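PDB 5ZHF: D-alanyl-D-alanine carboxypeptidase from Enterococcus faecalis V583, which removes the C-terminal D-alanine from peptidoglycan-derived pentapeptides as a zinc-dependent D,D-carboxypeptidase, an activity linked to vancomycin resistance. Local coordinates for residues Glu159-Leu164 / Glu190-Arg195; Gly88-Val93 / Ile153-Asn158; Phe171-Arg176 / Tyr194-Ile199; Arg68-Ile73 / Leu142-Asp147. One frame throughout, in Å; residues are numbered along the deposited sequence.

Interaction 1 (Glu159-Leu164 / Glu190-Arg195); sequences EVYRWL and EPWHYR. With ZN (zinc ion), chain C.
Y161 and Y194 meet across a single water rather than by a direct bond: no hydrogen bond links helix residues 159-164 to residues 190-195, and water 1 does the joining. It donates to Y161 O at 2.9 Å and to P191 O at 2.7 Å, and accepts from Y194 OH at 2.7 Å, lying in the plane of the Y194 ring. Around this water the contact is apolar. The Y161 ring takes P191 over one face, with P191 CG 4.2 Å from the ring centroid in a CH-pi contact offset toward the rim. Farther out, Y161 CE1 reaches W192 CB at 3.8 Å, and the Y161 and W192 side chains run side by side, pointing the same way. W192 CG sits between its backbone N and carbonyl carbon (chi1 51°), and from there the indole brings CE3 up to Y161 OH. The Y161 hydroxyl finds its polar partner in N149 of strand 145-150. One turn on, L164 CB presses against Y194 CZ at 3.5 Å, while L164 CD1 approaches Y194 CE1.

P191 and W192 are the central residues of a type I turn, closed by H193 N to E190 O, that leads into strand 193-196. H193 points away from the helix and binds zinc through ND1 at 2.0 Å, together with H140 and D147. The zinc-bound water 2 donates to E190 OE1, the inferred proton donor/acceptor, and accepts from W192 NE1 at 3.3 Å. The helix thus packs against P191 and W192, with P191 O facing water 1, whereas H193 ND1, W192 NE1 and E190 OE1 meet zinc or its water.

Interaction 2 (Gly88-Val93 / Ile153-Asn158); sequences GVYPIV and IHSTGN
Y90 reaches H154 and S155 in the loop ahead of helix 157-167, starting at its CB. Y90 CB lies 3.8 Å from S155 OG and 4.0 Å from H154 CB. At CG the neighbour is H154 CB, and at Y90 CD1 the approach tightens, with H154 CB at 3.5 Å and S155 OG near the ring plane at the edge. Y90 CE1, 4.2 Å from H154 CB, is the last ring atom close to the loop. H154 CG stands over one face of the Y90 ring, offset toward the rim, and the two ring planes meet obliquely at 43°. H154 ND1 is hydrogen-bonded to D151.

The backbone of Y90 supplies the polar link: Y90 N donates to S155 OG at 2.9 Å, with an N-H...O angle of 152°. The same hydroxyl oxygen meets water 3, which donates to G88 O at 2.9 Å and so ties both segments together.

G88, with positive phi, is the C-prime residue of a Schellman motif ending helix 74-86, and T156 is the N-cap of helix 157-167. In this surface contact, away from the zinc site, the Schellman end of one helix meets the N-cap of another beside edge strand 91-95.

Interaction 3 (Phe171-Arg176 / Tyr194-Ile199); sequences FGFIRR and YRYVGI
F173 and Y196 form an edge-to-face pair, the edge of Y196 turned to one face of the F173 ring, with centroids 5.3 Å apart and planes at 70°. Y196 CD1 and CB lie over that face, and Y194 C comes to the F173 edge. The Y196 ring itself takes G198 N over the centre of one face and F171 O in plane at its edge. The ring of Y194 has R175 CA over one face, 3.9 Å from its centroid, and F173 CB near its plane at the edge. R175 CG is anti to the backbone N (chi1 -175°), and R175 CB and CG lie alongside Y194 OH, CB at 3.3 Å. The rest of the arginine extends toward D165 and N189.

F173, R175, Y194 and Y196 share one face of the antiparallel strand pair; I174 and R195 lie on the other, where I174 CG2 meets V197 CG2 at 3.9 Å. I174 and R195 are the hydrogen-bonded pair, I174 N donating to R195 O at 2.9 Å and R195 N to I174 O at 3.0 Å. Just before strand 173-175, G172 O accepts two bonds from residues that follow strand 193-196: V197 N approaches nearly along the C=O axis, and G198 N uses a lone pair in the carbonyl plane at 3.1 Å. G172 packs closely on Y196, its O 3.3 Å from Y196 CD1.

R176 and R195 run side by side, both salt-bridged to E139. The shared carboxylate would offset their like charges, consistent with a second shell in which E139 holds NE2 of zinc ligand H193 and probably fixes the turn of its ring.

Interaction 4 (Arg68-Ile73 / Leu142-Asp147); sequences RIDIRI and LGLAVD. With ZN (zinc ion), chain C.
D70 CG lies anti to its backbone N (chi1 -174°), which carries the carboxylate alongside L144, while L144 CG lies anti to its own carbonyl carbon (chi1 -64°). The two side chains run side by side, and L144 CD2 stands 3.6 Å from D70 OD2 and 3.5 Å from I73 CG2. The same methyl therefore touches both a carboxylate oxygen and an aliphatic branch. I73 CD1 reaches G143 O, and farther along I69 CG2 packs on V146 CG1 at 3.8 Å.

One direct hydrogen bond crosses the contact: D70 N donates to G143 O at 2.9 Å, nearly straight at 165°. G143 has positive phi, and its CA lies 4.6 Å from D70 CA. A second link is water 4, which donates to both D70 OD2 and L142 O. The buried carboxylate is held further by a side-on salt bridge to R72, with R72 NH2 on the syn lone pair of D70 OD2 at 2.8 Å and NE on OD1. R72 N also donates to D70 OD1, at 2.9 Å, from the anti side. These bonds fix the rotation of the carboxylate and would be expected to stabilise its negative charge.

The bond from R72 N to the side-chain oxygen D70 OD1 closes an Asx turn where strand 68-70 passes into a 3-10 segment. Through D70 N and water 4 the turn is tied to the loop entering strand 145-150, whose D147 binds zinc through OD1 at 2.0 Å in the His-Asp-His site of M15 peptidases.

Overall arrangement
Interactions 3 and 4 are buried, interaction 1 is partly buried and interaction 2 lies at the surface. All four reach the antiparallel sheet in the order 91-95, 145-150, 193-196, 173-175. Interaction 3 is a strand pairing within it and shares Y194 and R195 with interaction 1, where the same strand meets helix 157-167. That helix also links interactions 1 and 2, through V160 packing on V89. Probable backbone hydrogen bonds Y194-V146 and Y196-L144 join interaction 4 to interaction 3, the former also to interaction 1. Interaction 3 combines main-chain bonds with aromatic packing, a carboxylate network marks interaction 4, and a water bridges the segments within each of interactions 1, 2 and 4. Interactions 1 and 4 each supply a zinc ligand.

Interaction 1 (Glu159-Leu164 / Glu190-Arg195)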
# COMPACT_ATOMS: atom_id res chain seq x y z
N GLU A 159 -14.33 9.15 3.37
CA GLU A 159 -14.95 9.20 2.04
C GLU A 159 -14.03 8.59 0.96
O GLU A 159 -14.47 7.81 0.11
CB GLU A 159 -15.31 10.64 1.65
CG GLU A 159 -16.53 11.13 2.41
CD GLU A 159 -16.79 12.63 2.33
OE1 GLU A 159 -15.89 13.43 2.01
OE2 GLU A 159 -17.93 13.01 2.63
N VAL A 160 -12.77 8.99 0.99
CA VAL A 160 -11.76 8.45 0.07
C VAL A 160 -11.53 6.96 0.33
O VAL A 160 -11.48 6.19 -0.63
CB VAL A 160 -10.45 9.25 0.18
CG1 VAL A 160 -9.30 8.53 -0.53
CG2 VAL A 160 -10.67 10.63 -0.40
N TYR A 161 -11.41 6.55 1.60
CA TYR A 161 -11.16 5.15 1.92
C TYR A 161 -12.32 4.26 1.49
O TYR A 161 -12.11 3.17 0.94
CB TYR A 161 -10.85 4.93 3.40
CG TYR A 161 -9.67 5.72 3.94
CD1 TYR A 161 -8.57 6.06 3.13
CD2 TYR A 161 -9.63 6.10 5.28
CE1 TYR A 161 -7.49 6.74 3.63
CE2 TYR A 161 -8.55 6.81 5.77
CZ TYR A 161 -7.48 7.13 4.95
OH TYR A 161 -6.41 7.84 5.45
N ARG A 162 -13.54 4.74 1.70
CA ARG A 162 -14.72 4.02 1.26
C ARG A 162 -14.78 3.89 -0.26
O ARG A 162 -15.04 2.81 -0.78
CB ARG A 162 -16.00 4.67 1.81
CG ARG A 162 -17.25 3.87 1.46
CD ARG A 162 -18.48 4.52 2.05
NE ARG A 162 -18.69 5.86 1.52
CZ ARG A 162 -19.71 6.64 1.84
NH1 ARG A 162 -20.64 6.21 2.70
NH2 ARG A 162 -19.81 7.85 1.30
N TRP A 163 -14.49 4.99 -0.99
CA TRP A 163 -14.52 4.96 -2.43
C TRP A 163 -13.47 3.97 -2.95
O TRP A 163 -13.73 3.20 -3.88
CB TRP A 163 -14.31 6.35 -3.02
CG TRP A 163 -14.48 6.38 -4.51
CD1 TRP A 163 -15.63 6.69 -5.20
CD2 TRP A 163 -13.50 6.04 -5.51
NE1 TRP A 163 -15.42 6.59 -6.54
CE2 TRP A 163 -14.13 6.17 -6.76
CE3 TRP A 163 -12.15 5.65 -5.46
CZ2 TRP A 163 -13.46 5.93 -7.96
CZ3 TRP A 163 -11.49 5.39 -6.66
CH2 TRP A 163 -12.15 5.54 -7.88
N LEU A 164 -12.27 4.02 -2.36
CA LEU A 164 -11.20 3.13 -2.81
C LEU A 164 -11.60 1.66 -2.59
O LEU A 164 -11.39 0.79 -3.48
CB LEU A 164 -9.91 3.43 -2.06
CG LEU A 164 -9.26 4.74 -2.47
CD1 LEU A 164 -8.21 5.15 -1.45
CD2 LEU A 164 -8.69 4.71 -3.88
N GLU A 190 -4.97 -0.82 7.30
CA GLU A 190 -4.39 0.38 6.71
C GLU A 190 -5.22 0.77 5.48
O GLU A 190 -4.87 0.45 4.34
CB GLU A 190 -2.92 0.14 6.34
CG GLU A 190 -2.10 -0.15 7.59
CD GLU A 190 -0.61 -0.21 7.34
OE1 GLU A 190 -0.19 -0.52 6.21
OE2 GLU A 190 0.12 0.02 8.31
N PRO A 191 -6.36 1.46 5.69
CA PRO A 191 -7.31 1.69 4.59
C PRO A 191 -6.81 2.66 3.51
O PRO A 191 -7.49 2.84 2.51
CB PRO A 191 -8.55 2.26 5.31
CG PRO A 191 -8.02 2.85 6.56
CD PRO A 191 -6.91 1.93 6.99
N TRP A 192 -5.64 3.26 3.75
CA TRP A 192 -4.92 4.10 2.79
C TRP A 192 -4.00 3.33 1.82
O TRP A 192 -3.64 3.88 0.79
CB TRP A 192 -4.05 5.13 3.53
CG TRP A 192 -3.20 4.54 4.58
CD1 TRP A 192 -1.95 4.00 4.43
CD2 TRP A 192 -3.52 4.39 5.97
NE1 TRP A 192 -1.50 3.53 5.61
CE2 TRP A 192 -2.43 3.75 6.58
CE3 TRP A 192 -4.62 4.73 6.75
CZ2 TRP A 192 -2.41 3.47 7.96
CZ3 TRP A 192 -4.60 4.43 8.11
CH2 TRP A 192 -3.50 3.82 8.70
N HIS A 193 -3.59 2.11 2.17
CA HIS A 193 -2.47 1.45 1.45
C HIS A 193 -3.02 0.55 0.32
O HIS A 193 -3.62 -0.50 0.58
CB HIS A 193 -1.59 0.67 2.40
CG HIS A 193 -0.42 0.01 1.74
ND1 HIS A 193 0.88 0.43 1.92
CD2 HIS A 193 -0.36 -1.05 0.90
CE1 HIS A 193 1.69 -0.36 1.23
NE2 HIS A 193 0.96 -1.27 0.61
N TYR A 194 -2.80 0.99 -0.93
CA TYR A 194 -3.26 0.32 -2.14
C TYR A 194 -2.08 -0.19 -2.99
O TYR A 194 -1.07 0.52 -3.16
CB TYR A 194 -4.24 1.22 -2.93
CG TYR A 194 -5.60 1.11 -2.28
CD1 TYR A 194 -5.88 1.75 -1.08
CD2 TYR A 194 -6.57 0.24 -2.80
CE1 TYR A 194 -7.12 1.58 -0.45
CE2 TYR A 194 -7.79 0.05 -2.18
CZ TYR A 194 -8.06 0.71 -0.98
OH TYR A 194 -9.28 0.46 -0.39
N ARG A 195 -2.22 -1.42 -3.48
CA ARG A 195 -1.15 -2.15 -4.20
C ARG A 195 -1.64 -2.46 -5.59
O ARG A 195 -2.76 -2.98 -5.75
CB ARG A 195 -0.82 -3.45 -3.45
CG ARG A 195 -0.08 -4.53 -4.22
CD ARG A 195 1.29 -4.09 -4.72
NE ARG A 195 1.73 -5.08 -5.70
CZ ARG A 195 2.39 -6.19 -5.46
NH1 ARG A 195 2.84 -6.49 -4.24
NH2 ARG A 195 2.67 -7.00 -6.49
ZN ZN C . 1.58 2.12 2.73
O HOH W 1 -9.89 1.64 1.91
O HOH W 2 1.37 2.04 4.94

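Interaction 2 (Gly88-Val93 / Ile153-Asn158)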
# COMPACT_ATOMS: atom_id res chain seq x y z
N GLY A 88 -16.78 13.07 -7.39
CA GLY A 88 -16.65 14.07 -6.32
C GLY A 88 -15.78 13.65 -5.15
O GLY A 88 -15.91 14.19 -4.03
N VAL A 89 -14.86 12.71 -5.38
CA VAL A 89 -13.98 12.19 -4.35
C VAL A 89 -12.56 12.62 -4.73
O VAL A 89 -12.13 12.39 -5.85
CB VAL A 89 -14.11 10.65 -4.25
CG1 VAL A 89 -13.04 10.09 -3.33
CG2 VAL A 89 -15.50 10.28 -3.75
N TYR A 90 -11.85 13.30 -3.82
CA TYR A 90 -10.59 13.97 -4.17
C TYR A 90 -9.39 13.42 -3.40
O TYR A 90 -9.13 13.83 -2.26
CB TYR A 90 -10.75 15.49 -3.94
CG TYR A 90 -11.66 16.07 -4.99
CD1 TYR A 90 -13.04 16.04 -4.81
CD2 TYR A 90 -11.14 16.56 -6.18
CE1 TYR A 90 -13.88 16.53 -5.79
CE2 TYR A 90 -11.98 17.04 -7.17
CZ TYR A 90 -13.34 17.01 -6.97
OH TYR A 90 -14.16 17.51 -7.96
N PRO A 91 -8.69 12.42 -3.97
CA PRO A 91 -7.58 11.82 -3.25
C PRO A 91 -6.24 12.48 -3.54
O PRO A 91 -6.11 13.26 -4.49
CB PRO A 91 -7.57 10.35 -3.76
CG PRO A 91 -8.30 10.40 -5.07
CD PRO A 91 -9.02 11.69 -5.21
N ILE A 92 -5.24 12.12 -2.75
CA ILE A 92 -3.85 12.50 -2.98
C ILE A 92 -2.99 11.28 -2.73
O ILE A 92 -3.37 10.39 -1.95
CB ILE A 92 -3.38 13.65 -2.04
CG1 ILE A 92 -3.45 13.21 -0.56
CG2 ILE A 92 -4.23 14.91 -2.23
CD1 ILE A 92 -2.77 14.19 0.40
N VAL A 93 -1.82 11.26 -3.35
CA VAL A 93 -0.82 10.23 -3.07
C VAL A 93 0.05 10.75 -1.94
O VAL A 93 0.94 11.59 -2.15
CB VAL A 93 0.02 9.87 -4.29
CG1 VAL A 93 1.07 8.80 -3.92
CG2 VAL A 93 -0.85 9.39 -5.45
N ILE A 153 -9.84 19.19 2.09
CA ILE A 153 -10.75 20.29 1.79
C ILE A 153 -12.01 19.93 1.00
O ILE A 153 -13.04 20.51 1.28
CB ILE A 153 -10.03 21.49 1.12
CG1 ILE A 153 -9.34 21.12 -0.19
CG2 ILE A 153 -9.02 22.11 2.11
CD1 ILE A 153 -8.75 22.30 -0.93
N HIS A 154 -11.94 18.99 0.06
CA HIS A 154 -13.13 18.53 -0.68
C HIS A 154 -13.67 17.21 -0.18
O HIS A 154 -14.87 16.97 -0.27
CB HIS A 154 -12.87 18.41 -2.18
CG HIS A 154 -12.43 19.67 -2.82
ND1 HIS A 154 -11.12 19.92 -3.16
CD2 HIS A 154 -13.13 20.78 -3.17
CE1 HIS A 154 -11.03 21.12 -3.70
NE2 HIS A 154 -12.24 21.66 -3.72
N SER A 155 -12.78 16.35 0.33
CA SER A 155 -13.15 15.03 0.83
C SER A 155 -12.50 14.76 2.18
O SER A 155 -11.39 15.25 2.45
CB SER A 155 -12.71 13.96 -0.19
OG SER A 155 -13.30 14.19 -1.48
N THR A 156 -13.16 13.96 3.01
CA THR A 156 -12.60 13.42 4.24
C THR A 156 -11.88 12.10 3.94
O THR A 156 -12.16 11.46 2.92
CB THR A 156 -13.68 13.06 5.26
OG1 THR A 156 -14.57 12.08 4.70
CG2 THR A 156 -14.47 14.30 5.69
N GLY A 157 -11.02 11.69 4.87
CA GLY A 157 -10.32 10.39 4.79
C GLY A 157 -11.28 9.24 4.56
O GLY A 157 -11.09 8.44 3.63
N ASN A 158 -12.34 9.18 5.36
CA ASN A 158 -13.29 8.07 5.29
C ASN A 158 -14.06 8.00 3.98
O ASN A 158 -14.37 6.91 3.51
CB ASN A 158 -14.24 8.09 6.49
CG ASN A 158 -13.53 7.73 7.78
OD1 ASN A 158 -12.69 6.82 7.81
ND2 ASN A 158 -13.84 8.44 8.86
O HOH W 3 -15.86 13.47 -1.21

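Interaction 3 (Phe171-Arg176 / Tyr194-Ile199)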
# COMPACT_ATOMS: atom_id res chain seq x y z
N PHE A 171 -9.29 -0.58 -11.50
CA PHE A 171 -8.07 0.04 -12.02
C PHE A 171 -6.81 -0.75 -11.67
O PHE A 171 -5.70 -0.28 -11.92
CB PHE A 171 -7.97 1.47 -11.50
CG PHE A 171 -9.23 2.22 -11.72
CD1 PHE A 171 -9.49 2.79 -12.95
CD2 PHE A 171 -10.19 2.29 -10.73
CE1 PHE A 171 -10.71 3.44 -13.19
CE2 PHE A 171 -11.40 2.94 -10.96
CZ PHE A 171 -11.64 3.54 -12.19
N GLY A 172 -7.00 -1.96 -11.15
CA GLY A 172 -5.89 -2.85 -10.88
C GLY A 172 -5.27 -2.74 -9.50
O GLY A 172 -4.21 -3.29 -9.27
N PHE A 173 -5.90 -1.99 -8.59
CA PHE A 173 -5.35 -1.82 -7.25
C PHE A 173 -6.22 -2.54 -6.21
O PHE A 173 -7.45 -2.55 -6.31
CB PHE A 173 -5.30 -0.33 -6.87
CG PHE A 173 -4.31 0.46 -7.65
CD1 PHE A 173 -4.64 0.97 -8.89
CD2 PHE A 173 -3.05 0.74 -7.14
CE1 PHE A 173 -3.73 1.73 -9.61
CE2 PHE A 173 -2.12 1.50 -7.85
CZ PHE A 173 -2.48 1.99 -9.08
N ILE A 174 -5.57 -3.12 -5.21
CA ILE A 174 -6.26 -3.78 -4.10
C ILE A 174 -5.98 -3.09 -2.77
O ILE A 174 -4.89 -2.51 -2.54
CB ILE A 174 -5.91 -5.28 -3.99
CG1 ILE A 174 -4.40 -5.51 -3.77
CG2 ILE A 174 -6.37 -5.99 -5.25
CD1 ILE A 174 -3.99 -6.97 -3.65
N ARG A 175 -6.99 -3.17 -1.90
CA ARG A 175 -6.86 -2.79 -0.50
C ARG A 175 -6.01 -3.88 0.13
O ARG A 175 -6.50 -4.98 0.44
CB ARG A 175 -8.24 -2.67 0.15
CG ARG A 175 -8.20 -2.17 1.57
CD ARG A 175 -9.58 -2.19 2.18
NE ARG A 175 -9.57 -1.72 3.57
CZ ARG A 175 -10.68 -1.40 4.25
NH1 ARG A 175 -11.88 -1.45 3.68
NH2 ARG A 175 -10.57 -0.97 5.50
N ARG A 176 -4.73 -3.59 0.25
CA ARG A 176 -3.73 -4.63 0.49
C ARG A 176 -3.84 -5.29 1.85
O ARG A 176 -3.51 -6.48 2.00
CB ARG A 176 -2.35 -4.03 0.36
CG ARG A 176 -1.20 -4.99 0.52
CD ARG A 176 -1.24 -6.08 -0.51
NE ARG A 176 -0.11 -6.99 -0.37
CZ ARG A 176 -0.08 -8.06 0.44
NH1 ARG A 176 -1.09 -8.34 1.27
NH2 ARG A 176 1.00 -8.84 0.42
N TYR A 194 -2.80 0.99 -0.93
CA TYR A 194 -3.26 0.32 -2.14
C TYR A 194 -2.08 -0.19 -2.99
O TYR A 194 -1.07 0.52 -3.16
CB TYR A 194 -4.24 1.22 -2.93
CG TYR A 194 -5.60 1.11 -2.28
CD1 TYR A 194 -5.88 1.75 -1.08
CD2 TYR A 194 -6.57 0.24 -2.80
CE1 TYR A 194 -7.12 1.58 -0.45
CE2 TYR A 194 -7.79 0.05 -2.18
CZ TYR A 194 -8.06 0.71 -0.98
OH TYR A 194 -9.28 0.46 -0.39
N ARG A 195 -2.22 -1.42 -3.48
CA ARG A 195 -1.15 -2.15 -4.20
C ARG A 195 -1.64 -2.46 -5.59
O ARG A 195 -2.76 -2.98 -5.75
CB ARG A 195 -0.82 -3.45 -3.45
CG ARG A 195 -0.08 -4.53 -4.22
CD ARG A 195 1.29 -4.09 -4.72
NE ARG A 195 1.73 -5.08 -5.70
CZ ARG A 195 2.39 -6.19 -5.46
NH1 ARG A 195 2.84 -6.49 -4.24
NH2 ARG A 195 2.67 -7.00 -6.49
N TYR A 196 -0.83 -2.14 -6.59
CA TYR A 196 -1.14 -2.51 -7.95
C TYR A 196 -0.78 -3.98 -8.20
O TYR A 196 0.38 -4.37 -8.04
CB TYR A 196 -0.38 -1.66 -8.95
CG TYR A 196 -0.78 -1.98 -10.38
CD1 TYR A 196 -1.98 -1.49 -10.91
CD2 TYR A 196 0.00 -2.83 -11.18
CE1 TYR A 196 -2.36 -1.79 -12.21
CE2 TYR A 196 -0.37 -3.13 -12.48
CZ TYR A 196 -1.54 -2.62 -12.99
OH TYR A 196 -1.91 -2.90 -14.29
N VAL A 197 -1.79 -4.74 -8.61
CA VAL A 197 -1.59 -6.12 -9.12
C VAL A 197 -2.09 -6.35 -10.55
O VAL A 197 -1.88 -7.45 -11.12
CB VAL A 197 -2.24 -7.12 -8.17
CG1 VAL A 197 -1.52 -7.13 -6.85
CG2 VAL A 197 -3.73 -6.86 -8.01
N GLY A 198 -2.79 -5.37 -11.13
CA GLY A 198 -3.43 -5.49 -12.44
C GLY A 198 -4.89 -5.82 -12.30
O GLY A 198 -5.33 -6.36 -11.29
N ILE A 199 -5.65 -5.47 -13.32
CA ILE A 199 -7.10 -5.53 -13.27
C ILE A 199 -7.60 -6.96 -13.10
O ILE A 199 -8.49 -7.20 -12.31
CB ILE A 199 -7.72 -4.82 -14.50
CG1 ILE A 199 -7.45 -3.30 -14.41
CG2 ILE A 199 -9.22 -5.05 -14.59
CD1 ILE A 199 -7.65 -2.50 -15.68

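Interaction 4 (Arg68-Ile73 / Leu142-Asp147)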
# COMPACT_ATOMS: atom_id res chain seq x y z
N ARG A 68 6.99 9.35 -6.19
CA ARG A 68 7.36 8.53 -7.35
C ARG A 68 6.64 7.20 -7.32
O ARG A 68 6.34 6.67 -6.25
CB ARG A 68 8.86 8.31 -7.38
CG ARG A 68 9.64 9.55 -7.81
CD ARG A 68 11.16 9.35 -7.72
NE ARG A 68 11.58 9.11 -6.34
CZ ARG A 68 12.77 8.67 -5.95
NH1 ARG A 68 13.72 8.38 -6.82
NH2 ARG A 68 13.02 8.53 -4.64
N ILE A 69 6.39 6.66 -8.52
CA ILE A 69 5.73 5.37 -8.71
C ILE A 69 6.41 4.62 -9.85
O ILE A 69 7.01 5.23 -10.73
CB ILE A 69 4.23 5.54 -9.04
CG1 ILE A 69 4.04 6.46 -10.25
CG2 ILE A 69 3.48 6.04 -7.81
CD1 ILE A 69 2.70 6.32 -10.91
N ASP A 70 6.29 3.30 -9.84
CA ASP A 70 6.68 2.47 -10.99
C ASP A 70 5.95 3.01 -12.23
O ASP A 70 4.73 3.12 -12.24
CB ASP A 70 6.34 1.01 -10.68
CG ASP A 70 6.83 0.03 -11.74
OD1 ASP A 70 6.87 0.39 -12.94
OD2 ASP A 70 7.20 -1.08 -11.35
N ILE A 71 6.71 3.39 -13.26
CA ILE A 71 6.11 3.93 -14.48
C ILE A 71 4.99 3.00 -15.03
O ILE A 71 4.03 3.48 -15.62
CB ILE A 71 7.17 4.21 -15.57
CG1 ILE A 71 6.60 4.99 -16.77
CG2 ILE A 71 7.77 2.89 -16.07
CD1 ILE A 71 6.06 6.37 -16.52
N ARG A 72 5.09 1.69 -14.79
CA ARG A 72 4.12 0.75 -15.32
C ARG A 72 2.71 0.93 -14.76
O ARG A 72 1.75 0.51 -15.40
CB ARG A 72 4.60 -0.69 -15.11
CG ARG A 72 5.82 -1.01 -15.96
CD ARG A 72 6.38 -2.38 -15.61
NE ARG A 72 7.08 -2.37 -14.34
CZ ARG A 72 7.82 -3.36 -13.85
NH1 ARG A 72 8.01 -4.49 -14.54
NH2 ARG A 72 8.41 -3.22 -12.68
N ILE A 73 2.58 1.52 -13.55
CA ILE A 73 1.26 1.70 -12.92
C ILE A 73 0.71 3.10 -13.18
O ILE A 73 -0.45 3.35 -12.88
CB ILE A 73 1.24 1.39 -11.39
CG1 ILE A 73 1.76 2.56 -10.54
CG2 ILE A 73 2.00 0.11 -11.08
CD1 ILE A 73 1.74 2.27 -9.05
N LEU A 142 8.85 -1.26 -3.83
CA LEU A 142 8.62 -1.73 -5.20
C LEU A 142 8.27 -0.63 -6.16
O LEU A 142 8.48 -0.78 -7.37
CB LEU A 142 7.48 -2.74 -5.26
CG LEU A 142 7.67 -4.07 -4.55
CD1 LEU A 142 6.33 -4.78 -4.38
CD2 LEU A 142 8.67 -4.90 -5.33
N GLY A 143 7.64 0.45 -5.67
CA GLY A 143 6.99 1.41 -6.56
C GLY A 143 5.59 1.00 -6.97
O GLY A 143 4.95 1.71 -7.76
N LEU A 144 5.07 -0.12 -6.44
CA LEU A 144 3.76 -0.64 -6.79
C LEU A 144 2.68 -0.30 -5.77
O LEU A 144 1.53 -0.64 -5.99
CB LEU A 144 3.81 -2.18 -6.95
CG LEU A 144 4.71 -2.64 -8.11
CD1 LEU A 144 4.65 -4.15 -8.25
CD2 LEU A 144 4.29 -1.99 -9.41
N ALA A 145 3.07 0.39 -4.68
CA ALA A 145 2.12 0.75 -3.63
C ALA A 145 2.06 2.23 -3.42
O ALA A 145 3.08 2.95 -3.49
CB ALA A 145 2.48 0.07 -2.31
N VAL A 146 0.84 2.68 -3.15
CA VAL A 146 0.59 4.07 -2.83
C VAL A 146 -0.26 4.15 -1.57
O VAL A 146 -1.22 3.41 -1.42
CB VAL A 146 -0.05 4.85 -4.00
CG1 VAL A 146 0.97 5.12 -5.09
CG2 VAL A 146 -1.28 4.14 -4.56
N ASP A 147 0.09 5.09 -0.68
CA ASP A 147 -0.82 5.47 0.39
C ASP A 147 -1.63 6.61 -0.12
O ASP A 147 -1.07 7.62 -0.54
CB ASP A 147 -0.08 5.87 1.66
CG ASP A 147 0.73 4.74 2.24
OD1 ASP A 147 0.35 3.55 2.10
OD2 ASP A 147 1.73 5.05 2.89
ZN ZN C . 1.58 2.12 2.73
O HOH W 4 7.89 -2.52 -9.28
O HOH W 2 1.37 2.04 4.94